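Side-chain contact in germination protein YpeB (Bacillus megaterium QM B1551, PDB 5BOI), which is involved in the germination of Bacillus spores and is represented here by its C-terminal, PepSY-containing part, which probably acts as an inhibitor: residues A[49-52]-A[53-56]. Residues are numbered along the deposited sequence; the frame is centred on the assembly and turned at random.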
ATOM      1  N   ILE A  49      -2.836  20.707  -7.335  1.00 52.97           N
ATOM      2  CA  ILE A  49      -3.926  20.781  -8.295  1.00 51.66           C
ATOM      3  C   ILE A  49      -5.179  21.373  -7.651  1.00 60.20           C
ATOM      4  O   ILE A  49      -5.639  20.900  -6.616  1.00 62.67           O
ATOM      5  CB  ILE A  49      -4.248  19.393  -8.871  1.00 56.28           C
ATOM      6  CG1 ILE A  49      -3.013  18.809  -9.556  1.00 61.83           C
ATOM      7  CG2 ILE A  49      -5.412  19.470  -9.839  1.00 60.21           C
ATOM      8  CD1 ILE A  49      -2.562  17.491  -8.975  1.00 64.21           C
ATOM      9  N   THR A  50      -5.731  22.414  -8.265  1.00 63.09           N
ATOM     10  CA  THR A  50      -6.870  23.108  -7.681  1.00 57.15           C
ATOM     11  C   THR A  50      -8.123  22.964  -8.544  1.00 57.54           C
ATOM     12  O   THR A  50      -8.100  23.263  -9.734  1.00 60.00           O
ATOM     13  CB  THR A  50      -6.570  24.611  -7.490  1.00 69.70           C
ATOM     14  OG1 THR A  50      -6.153  25.176  -8.739  1.00 79.74           O
ATOM     15  CG2 THR A  50      -5.459  24.812  -6.475  1.00 63.72           C
ATOM     16  N   ASP A  51      -9.205  22.484  -7.943  1.00 63.44           N
ATOM     17  CA  ASP A  51     -10.517  22.542  -8.573  1.00 78.13           C
ATOM     18  C   ASP A  51     -10.890  24.021  -8.688  1.00 88.97           C
ATOM     19  O   ASP A  51     -10.618  24.794  -7.770  1.00 88.13           O
ATOM     20  CB  ASP A  51     -11.544  21.758  -7.739  1.00 80.93           C
ATOM     21  CG  ASP A  51     -12.894  21.596  -8.431  1.00 87.91           C
ATOM     22  OD1 ASP A  51     -13.180  22.304  -9.415  1.00 89.42           O
ATOM     23  OD2 ASP A  51     -13.690  20.752  -7.971  1.00 89.80           O
ATOM     24  N   PRO A  52     -11.451  24.439  -9.834  1.00 97.50           N
ATOM     25  CA  PRO A  52     -12.022  25.790  -9.877  1.00107.33           C
ATOM     26  C   PRO A  52     -13.425  25.867  -9.265  1.00112.50           C
ATOM     27  O   PRO A  52     -13.728  26.854  -8.593  1.00120.43           O
ATOM     28  CB  PRO A  52     -12.059  26.111 -11.375  1.00104.89           C
ATOM     29  CG  PRO A  52     -12.090  24.787 -12.044  1.00100.60           C
ATOM     30  CD  PRO A  52     -11.265  23.878 -11.183  1.00 98.75           C
ATOM     31  N   LYS A  53     -14.251  24.842  -9.489  1.00106.69           N
ATOM     32  CA  LYS A  53     -15.638  24.815  -9.007  1.00105.70           C
ATOM     33  C   LYS A  53     -15.726  25.039  -7.500  1.00109.18           C
ATOM     34  O   LYS A  53     -16.239  26.059  -7.038  1.00109.00           O
ATOM     35  CB  LYS A  53     -16.301  23.487  -9.383  1.00 97.81           C
ATOM     36  CG  LYS A  53     -16.487  23.310 -10.881  1.00 96.25           C
ATOM     37  CD  LYS A  53     -16.866  21.883 -11.250  1.00 94.85           C
ATOM     38  CE  LYS A  53     -17.564  21.839 -12.603  1.00 98.55           C
ATOM     39  NZ  LYS A  53     -17.966  20.456 -12.982  1.00 96.29           N
ATOM     40  N   THR A  54     -15.244  24.067  -6.737  1.00107.92           N
ATOM     41  CA  THR A  54     -14.891  24.309  -5.349  1.00103.61           C
ATOM     42  C   THR A  54     -13.419  24.659  -5.408  1.00 95.65           C
ATOM     43  O   THR A  54     -12.812  24.490  -6.448  1.00108.85           O
ATOM     44  CB  THR A  54     -15.126  23.086  -4.458  1.00 97.48           C
ATOM     45  OG1 THR A  54     -14.169  22.073  -4.782  1.00 86.63           O
ATOM     46  CG2 THR A  54     -16.519  22.534  -4.689  1.00 98.49           C
ATOM     47  N   ASN A  55     -12.827  25.144  -4.327  1.00 68.15           N
ATOM     48  CA  ASN A  55     -11.382  25.356  -4.351  1.00 71.15           C
ATOM     49  C   ASN A  55     -10.650  24.269  -3.560  1.00 70.70           C
ATOM     50  O   ASN A  55      -9.705  24.541  -2.816  1.00 65.65           O
ATOM     51  CB  ASN A  55     -11.032  26.747  -3.828  1.00 73.04           C
ATOM     52  CG  ASN A  55     -11.220  27.823  -4.880  1.00 88.70           C
ATOM     53  OD1 ASN A  55     -11.475  27.527  -6.051  1.00 94.68           O
ATOM     54  ND2 ASN A  55     -11.087  29.082  -4.472  1.00 96.26           N
ATOM     55  N   GLN A  56     -11.123  23.037  -3.726  1.00 70.57           N
ATOM     56  CA  GLN A  56     -10.463  21.853  -3.194  1.00 65.97           C
ATOM     57  C   GLN A  56      -9.078  21.675  -3.808  1.00 65.38           C
ATOM     58  O   GLN A  56      -8.912  21.761  -5.028  1.00 57.76           O
ATOM     59  CB  GLN A  56     -11.310  20.601  -3.456  1.00 69.42           C
ATOM     60  CG  GLN A  56     -12.559  20.448  -2.591  1.00 74.11           C
ATOM     61  CD  GLN A  56     -12.256  20.090  -1.140  1.00 80.50           C
ATOM     62  OE1 GLN A  56     -11.095  20.014  -0.730  1.00 77.76           O
ATOM     63  NE2 GLN A  56     -13.307  19.857  -0.359  1.00 81.98           N
TER
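Asp51 reaches its carboxylate forward over the turn that follows it, and OD1 accepts the backbone N of Lys53 at 2.8 Å, the bond that defines an Asx turn. The N-H...O angle of 131° shows that this bond is well bent, and the donor sits 50° above the carboxylate plane. CG lies anti to the backbone N (chi1 -172°), which carries the carboxylate forward to Lys53. OD2 faces Thr54, whose OG1 gives it a weak hydrogen bond of 3.5 Å. Pro52 occupies the position between Asp51 and Lys53 in the Asx turn with its ring turned outward, while the CB of Lys53 packs 3.3 Å from Asp51 OD1. Beyond CG the lysine chain runs extended and turns outward from the loop, leaving NZ 6.2 Å from Asp51 OD1, too far for a salt bridge. An alanine here would remove both carboxylate oxygens, and would probably leave Lys53 N without this acceptor and the Thr54 hydroxyl without its weak mate, giving the turn more freedom to move. The backbone closes the loop separately: Asp51 N donates to Gln56 O over 3.0 Å in a nearly straight bond. That bond continues the pairing of Ile49 with Thr58, so residues 52-55 form the exposed tip of the beta hairpin joining antiparallel strands 44-50 and 57-63; strand 30-35 flanks 44-50, near where the backbones of Thr50 and Gln30 are hydrogen-bonded.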